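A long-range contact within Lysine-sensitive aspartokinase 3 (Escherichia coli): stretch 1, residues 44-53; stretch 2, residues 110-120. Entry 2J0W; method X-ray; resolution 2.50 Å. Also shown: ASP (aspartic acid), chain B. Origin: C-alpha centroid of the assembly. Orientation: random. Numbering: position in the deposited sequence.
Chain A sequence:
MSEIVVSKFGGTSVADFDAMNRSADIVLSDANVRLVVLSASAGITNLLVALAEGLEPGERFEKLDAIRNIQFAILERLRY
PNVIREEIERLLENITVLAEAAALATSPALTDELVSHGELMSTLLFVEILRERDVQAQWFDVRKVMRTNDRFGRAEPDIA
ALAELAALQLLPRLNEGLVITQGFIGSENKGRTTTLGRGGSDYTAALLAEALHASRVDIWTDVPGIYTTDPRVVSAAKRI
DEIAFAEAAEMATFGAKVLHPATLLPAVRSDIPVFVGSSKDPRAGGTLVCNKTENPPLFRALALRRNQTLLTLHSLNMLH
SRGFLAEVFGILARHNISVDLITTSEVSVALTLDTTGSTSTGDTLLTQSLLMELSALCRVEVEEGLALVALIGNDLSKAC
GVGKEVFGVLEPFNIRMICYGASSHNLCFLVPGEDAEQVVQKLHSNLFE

Stretch 1 44-53: ITNLLVALAE
Stretch 2 110-120: LTDELVSHGEL

Two helices distant in sequence can be joined without a single hydrogen bond between them, provided their side chains interlock, and this pair from aspartokinase 3 is a compact example. Stretch 1 is helical from Ile44, phi/psi near -60/-45 through Leu51; Ala52 has -76/-1 and Glu53 -89/-16. Residues 110-120 lie within a longer helix. The axes run nearly antiparallel, at 158°, and approach to 8.6 Å. The register steps through three CA pairs: Ala52 CA to Thr111 CA is 5.1 Å, Leu48 CA to Val115 CA is 5.3 Å, and Ile44 CA to Gly118 CA is 6.0 Å. In total 465 Å² is buried.

Along the second helix, Leu110 (chi1 t, chi2 p) directs its CB toward the partner but remains at the margin. One residue on, Thr111 (chi1 m) brings OG1 to 3.2 Å from Ala52 CB; this contact falls at the shortest of the three CA pairs, while the hydroxyl is satisfied elsewhere in the structure. Asp112 and Glu113 make no contact across the pair.

Leu114 (chi1 t, chi2 t) adds an apolar surface comparable to that of Val115. Its CD2 lies 3.3 Å from Leu48 CD2, a tight contact, and its CD1 sits 4.2 Å from Ala52 CB. Val115 (chi1 t) points its CB sideways, yet CG2 reaches Val49 CG2 at 3.5 Å and Leu48 CB at 4.0 Å, and CG1 stands 4.1 Å from Thr45 CG2. Leu48 (chi1 m, chi2 t) is thus a classic knob, seated among Leu114, Val115, His117 and Gly118.

Ser116 (chi1 p) has its CB pointing away, its OG donating to Glu113 O at 2.6 Å. His117 (chi1 m, chi2 67°) leads its ring away from the partner, and ND1 makes weak hydrogen bonds to Glu113 O (2.9 Å) and Leu114 O (3.2 Å). The helix kinks here: the N atoms of Gly118 and Glu119 lack bonds to the turn before, although Gly118 N reaches Val115 O at 3.3 Å.

At Gly118 the absence of a side chain makes room. Ile44 CG2 (chi1 m, chi2 m) rests 3.6 Å from Gly118 CA, and Leu48 CD1 lies 3.5 Å from Gly118 N; an ideal CB would fall 2.9 Å from Ile44 CG2, a clash.

Glu119 (chi1 -8°, chi2 m, chi3 117°) starts sideways, but its end comes nearer, placing OE1 3.6 Å from Thr45 OG1. The bound aspartic acid bridges the two helices: its N donates to Glu119 OE2 and to Thr45 OG1 (chi1 m), each at 3.0 Å. Leu120 (chi1 m, chi2 t) continues the helix out of reach.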

ATOM      1  N   ILE A  44     -20.879   8.659 -32.450  1.00 40.89           N
ATOM      2  CA  ILE A  44     -21.302  10.024 -32.176  1.00 42.99           C
ATOM      3  C   ILE A  44     -20.488  10.714 -31.084  1.00 45.17           C
ATOM      4  O   ILE A  44     -19.906  11.772 -31.314  1.00 47.75           O
ATOM      5  CB  ILE A  44     -22.814  10.089 -31.809  1.00 45.07           C
ATOM      6  CG1 ILE A  44     -23.652   9.791 -33.051  1.00 55.14           C
ATOM      7  CG2 ILE A  44     -23.192  11.480 -31.314  1.00 38.08           C
ATOM      8  CD1 ILE A  44     -23.389  10.766 -34.210  1.00 54.10           C
ATOM      9  N   THR A  45     -20.425  10.114 -29.902  1.00 45.82           N
ATOM     10  CA  THR A  45     -19.695  10.735 -28.805  1.00 41.66           C
ATOM     11  C   THR A  45     -18.245  11.057 -29.139  1.00 36.84           C
ATOM     12  O   THR A  45     -17.769  12.137 -28.786  1.00 34.74           O
ATOM     13  CB  THR A  45     -19.780   9.879 -27.518  1.00 42.10           C
ATOM     14  OG1 THR A  45     -21.145   9.837 -27.078  1.00 45.72           O
ATOM     15  CG2 THR A  45     -18.926  10.488 -26.398  1.00 28.92           C
ATOM     16  N   ASN A  46     -17.541  10.144 -29.811  1.00 36.40           N
ATOM     17  CA  ASN A  46     -16.143  10.416 -30.173  1.00 36.63           C
ATOM     18  C   ASN A  46     -16.087  11.592 -31.160  1.00 35.59           C
ATOM     19  O   ASN A  46     -15.222  12.464 -31.063  1.00 33.45           O
ATOM     20  CB  ASN A  46     -15.462   9.206 -30.829  1.00 34.04           C
ATOM     21  CG  ASN A  46     -15.374   7.992 -29.909  1.00 45.65           C
ATOM     22  OD1 ASN A  46     -15.232   8.108 -28.687  1.00 38.36           O
ATOM     23  ND2 ASN A  46     -15.434   6.811 -30.510  1.00 34.56           N
ATOM     24  N   LEU A  47     -17.003  11.616 -32.116  1.00 35.62           N
ATOM     25  CA  LEU A  47     -16.999  12.713 -33.072  1.00 43.41           C
ATOM     26  C   LEU A  47     -17.204  14.012 -32.298  1.00 43.53           C
ATOM     27  O   LEU A  47     -16.411  14.958 -32.421  1.00 42.75           O
ATOM     28  CB  LEU A  47     -18.099  12.511 -34.120  1.00 44.81           C
ATOM     29  CG  LEU A  47     -17.707  11.455 -35.167  1.00 48.03           C
ATOM     30  CD1 LEU A  47     -18.887  11.108 -36.082  1.00 43.78           C
ATOM     31  CD2 LEU A  47     -16.528  11.992 -35.979  1.00 42.01           C
ATOM     32  N   LEU A  48     -18.251  14.026 -31.475  1.00 42.85           N
ATOM     33  CA  LEU A  48     -18.597  15.184 -30.655  1.00 42.18           C
ATOM     34  C   LEU A  48     -17.455  15.632 -29.757  1.00 43.29           C
ATOM     35  O   LEU A  48     -17.242  16.832 -29.572  1.00 43.79           O
ATOM     36  CB  LEU A  48     -19.830  14.882 -29.807  1.00 35.89           C
ATOM     37  CG  LEU A  48     -21.119  14.841 -30.630  1.00 37.03           C
ATOM     38  CD1 LEU A  48     -22.291  14.505 -29.742  1.00 22.72           C
ATOM     39  CD2 LEU A  48     -21.336  16.200 -31.310  1.00 35.27           C
ATOM     40  N   VAL A  49     -16.714  14.679 -29.205  1.00 41.46           N
ATOM     41  CA  VAL A  49     -15.598  15.027 -28.342  1.00 41.93           C
ATOM     42  C   VAL A  49     -14.466  15.642 -29.170  1.00 44.60           C
ATOM     43  O   VAL A  49     -13.810  16.590 -28.737  1.00 46.55           O
ATOM     44  CB  VAL A  49     -15.087  13.784 -27.573  1.00 41.23           C
ATOM     45  CG1 VAL A  49     -13.690  14.044 -27.006  1.00 28.42           C
ATOM     46  CG2 VAL A  49     -16.059  13.449 -26.448  1.00 34.34           C
ATOM     47  N   ALA A  50     -14.240  15.121 -30.367  1.00 43.89           N
ATOM     48  CA  ALA A  50     -13.180  15.663 -31.203  1.00 48.59           C
ATOM     49  C   ALA A  50     -13.510  17.108 -31.577  1.00 49.86           C
ATOM     50  O   ALA A  50     -12.609  17.932 -31.746  1.00 50.73           O
ATOM     51  CB  ALA A  50     -13.020  14.831 -32.451  1.00 52.23           C
ATOM     52  N   LEU A  51     -14.803  17.408 -31.709  1.00 46.05           N
ATOM     53  CA  LEU A  51     -15.235  18.757 -32.057  1.00 43.22           C
ATOM     54  C   LEU A  51     -15.127  19.728 -30.878  1.00 44.72           C
ATOM     55  O   LEU A  51     -14.868  20.919 -31.067  1.00 44.89           O
ATOM     56  CB  LEU A  51     -16.661  18.732 -32.568  1.00 40.81           C
ATOM     57  CG  LEU A  51     -16.852  18.151 -33.964  1.00 45.92           C
ATOM     58  CD1 LEU A  51     -18.341  17.948 -34.223  1.00 45.17           C
ATOM     59  CD2 LEU A  51     -16.238  19.092 -34.995  1.00 47.25           C
ATOM     60  N   ALA A  52     -15.312  19.221 -29.664  1.00 43.57           N
ATOM     61  CA  ALA A  52     -15.210  20.064 -28.486  1.00 41.36           C
ATOM     62  C   ALA A  52     -13.746  20.346 -28.170  1.00 39.97           C
ATOM     63  O   ALA A  52     -13.428  21.040 -27.214  1.00 43.51           O
ATOM     64  CB  ALA A  52     -15.897  19.401 -27.294  1.00 41.91           C
ATOM     65  N   GLU A  53     -12.845  19.798 -28.968  1.00 43.29           N
ATOM     66  CA  GLU A  53     -11.423  20.054 -28.749  1.00 44.13           C
ATOM     67  C   GLU A  53     -10.986  21.290 -29.514  1.00 43.02           C
ATOM     68  O   GLU A  53      -9.931  21.859 -29.237  1.00 42.95           O
ATOM     69  CB  GLU A  53     -10.578  18.871 -29.201  1.00 47.82           C
ATOM     70  CG  GLU A  53     -10.456  17.794 -28.137  1.00 64.02           C
ATOM     71  CD  GLU A  53      -9.710  16.577 -28.626  1.00 70.94           C
ATOM     72  OE1 GLU A  53      -9.530  15.642 -27.821  1.00 80.13           O
ATOM     73  OE2 GLU A  53      -9.306  16.558 -29.812  1.00 66.81           O
ATOM     74  N   LEU A 110     -18.031  23.330 -21.809  1.00 37.94           N
ATOM     75  CA  LEU A 110     -18.511  23.479 -23.177  1.00 35.18           C
ATOM     76  C   LEU A 110     -18.596  22.079 -23.778  1.00 31.48           C
ATOM     77  O   LEU A 110     -19.545  21.750 -24.495  1.00 31.30           O
ATOM     78  CB  LEU A 110     -17.545  24.349 -23.986  1.00 33.65           C
ATOM     79  CG  LEU A 110     -17.865  24.523 -25.474  1.00 37.45           C
ATOM     80  CD1 LEU A 110     -19.253  25.121 -25.645  1.00 44.79           C
ATOM     81  CD2 LEU A 110     -16.823  25.415 -26.119  1.00 45.44           C
ATOM     82  N   THR A 111     -17.605  21.253 -23.461  1.00 33.48           N
ATOM     83  CA  THR A 111     -17.545  19.880 -23.945  1.00 35.74           C
ATOM     84  C   THR A 111     -18.758  19.048 -23.473  1.00 37.77           C
ATOM     85  O   THR A 111     -19.402  18.356 -24.272  1.00 33.35           O
ATOM     86  CB  THR A 111     -16.242  19.227 -23.476  1.00 39.78           C
ATOM     87  OG1 THR A 111     -15.144  19.752 -24.239  1.00 38.96           O
ATOM     88  CG2 THR A 111     -16.314  17.711 -23.640  1.00 46.83           C
ATOM     89  N   ASP A 112     -19.078  19.131 -22.181  1.00 38.31           N
ATOM     90  CA  ASP A 112     -20.218  18.398 -21.641  1.00 41.70           C
ATOM     91  C   ASP A 112     -21.490  18.843 -22.354  1.00 41.70           C
ATOM     92  O   ASP A 112     -22.354  18.025 -22.671  1.00 40.59           O
ATOM     93  CB  ASP A 112     -20.367  18.644 -20.129  1.00 40.14           C
ATOM     94  CG  ASP A 112     -19.649  17.594 -19.282  1.00 43.79           C
ATOM     95  OD1 ASP A 112     -18.799  16.860 -19.823  1.00 36.73           O
ATOM     96  OD2 ASP A 112     -19.926  17.510 -18.065  1.00 48.35           O
ATOM     97  N   GLU A 113     -21.598  20.146 -22.611  1.00 43.30           N
ATOM     98  CA  GLU A 113     -22.782  20.695 -23.268  1.00 41.05           C
ATOM     99  C   GLU A 113     -22.898  20.277 -24.725  1.00 40.64           C
ATOM    100  O   GLU A 113     -23.987  20.011 -25.224  1.00 39.10           O
ATOM    101  CB  GLU A 113     -22.774  22.215 -23.195  1.00 37.35           C
ATOM    102  CG  GLU A 113     -23.869  22.860 -24.045  1.00 44.52           C
ATOM    103  CD  GLU A 113     -25.269  22.400 -23.680  1.00 46.89           C
ATOM    104  OE1 GLU A 113     -25.611  22.404 -22.477  1.00 51.28           O
ATOM    105  OE2 GLU A 113     -26.036  22.049 -24.599  1.00 54.20           O
ATOM    106  N   LEU A 114     -21.770  20.234 -25.416  1.00 39.61           N
ATOM    107  CA  LEU A 114     -21.788  19.848 -26.810  1.00 34.02           C
ATOM    108  C   LEU A 114     -21.938  18.336 -26.893  1.00 31.36           C
ATOM    109  O   LEU A 114     -22.727  17.825 -27.683  1.00 31.20           O
ATOM    110  CB  LEU A 114     -20.490  20.293 -27.476  1.00 38.95           C
ATOM    111  CG  LEU A 114     -20.433  20.224 -28.995  1.00 43.48           C
ATOM    112  CD1 LEU A 114     -19.165  20.905 -29.461  1.00 51.40           C
ATOM    113  CD2 LEU A 114     -20.471  18.791 -29.453  1.00 41.13           C
ATOM    114  N   VAL A 115     -21.188  17.607 -26.077  1.00 28.42           N
ATOM    115  CA  VAL A 115     -21.281  16.158 -26.157  1.00 30.38           C
ATOM    116  C   VAL A 115     -22.637  15.632 -25.736  1.00 29.78           C
ATOM    117  O   VAL A 115     -23.052  14.576 -26.176  1.00 36.37           O
ATOM    118  CB  VAL A 115     -20.195  15.455 -25.324  1.00 33.04           C
ATOM    119  CG1 VAL A 115     -20.553  13.991 -25.165  1.00 32.08           C
ATOM    120  CG2 VAL A 115     -18.830  15.576 -26.018  1.00 24.90           C
ATOM    121  N   SER A 116     -23.341  16.369 -24.899  1.00 32.24           N
ATOM    122  CA  SER A 116     -24.639  15.915 -24.449  1.00 39.37           C
ATOM    123  C   SER A 116     -25.574  15.673 -25.641  1.00 44.27           C
ATOM    124  O   SER A 116     -26.407  14.758 -25.614  1.00 49.25           O
ATOM    125  CB  SER A 116     -25.240  16.953 -23.518  1.00 36.59           C
ATOM    126  OG  SER A 116     -25.449  18.149 -24.232  1.00 39.20           O
ATOM    127  N   HIS A 117     -25.424  16.476 -26.690  1.00 42.10           N
ATOM    128  CA  HIS A 117     -26.258  16.352 -27.892  1.00 40.81           C
ATOM    129  C   HIS A 117     -26.427  14.949 -28.514  1.00 43.58           C
ATOM    130  O   HIS A 117     -27.454  14.679 -29.143  1.00 45.94           O
ATOM    131  CB  HIS A 117     -25.767  17.334 -28.958  1.00 33.65           C
ATOM    132  CG  HIS A 117     -26.099  18.761 -28.648  1.00 43.69           C
ATOM    133  ND1 HIS A 117     -25.542  19.441 -27.586  1.00 41.42           N
ATOM    134  CD2 HIS A 117     -26.986  19.613 -29.214  1.00 38.78           C
ATOM    135  CE1 HIS A 117     -26.074  20.648 -27.508  1.00 33.85           C
ATOM    136  NE2 HIS A 117     -26.954  20.777 -28.484  1.00 40.91           N
ATOM    137  N   GLY A 118     -25.441  14.067 -28.339  1.00 41.57           N
ATOM    138  CA  GLY A 118     -25.521  12.719 -28.894  1.00 39.48           C
ATOM    139  C   GLY A 118     -26.697  11.914 -28.364  1.00 41.68           C
ATOM    140  O   GLY A 118     -27.540  11.428 -29.134  1.00 41.99           O
ATOM    141  N   GLU A 119     -26.773  11.767 -27.046  1.00 40.88           N
ATOM    142  CA  GLU A 119     -27.883  11.029 -26.452  1.00 41.70           C
ATOM    143  C   GLU A 119     -29.208  11.773 -26.668  1.00 41.52           C
ATOM    144  O   GLU A 119     -30.278  11.181 -26.588  1.00 44.35           O
ATOM    145  CB  GLU A 119     -27.658  10.784 -24.957  1.00 38.60           C
ATOM    146  CG  GLU A 119     -26.277  11.156 -24.411  1.00 51.72           C
ATOM    147  CD  GLU A 119     -25.135  10.353 -24.996  1.00 45.44           C
ATOM    148  OE1 GLU A 119     -24.269  10.962 -25.649  1.00 53.24           O
ATOM    149  OE2 GLU A 119     -25.093   9.125 -24.799  1.00 56.77           O
ATOM    150  N   LEU A 120     -29.159  13.070 -26.941  1.00 41.27           N
ATOM    151  CA  LEU A 120     -30.409  13.771 -27.203  1.00 43.17           C
ATOM    152  C   LEU A 120     -30.961  13.306 -28.552  1.00 45.94           C
ATOM    153  O   LEU A 120     -32.129  12.930 -28.656  1.00 46.50           O
ATOM    154  CB  LEU A 120     -30.207  15.292 -27.201  1.00 37.38           C
ATOM    155  CG  LEU A 120     -30.131  15.907 -25.791  1.00 44.32           C
ATOM    156  CD1 LEU A 120     -29.829  17.388 -25.862  1.00 37.32           C
ATOM    157  CD2 LEU A 120     -31.447  15.680 -25.067  1.00 40.49           C
TER
HETATM  158  N   ASP B 502     -22.251   8.148 -24.838  1.00 42.44           N
HETATM  159  CA  ASP B 502     -21.198   8.135 -23.825  1.00 41.90           C
HETATM  160  C   ASP B 502     -19.941   7.543 -24.498  1.00 39.52           C
HETATM  161  O   ASP B 502     -19.963   7.361 -25.740  1.00 41.29           O
HETATM  162  CB  ASP B 502     -21.681   7.325 -22.582  1.00 43.10           C
HETATM  163  CG  ASP B 502     -21.882   5.805 -22.767  1.00 49.88           C
HETATM  164  OD1 ASP B 502     -21.637   5.298 -23.906  1.00 40.29           O
HETATM  165  OD2 ASP B 502     -22.290   5.104 -21.771  1.00 53.01           O
HETATM  166  OXT ASP B 502     -18.945   7.229 -23.759  1.00 42.23           O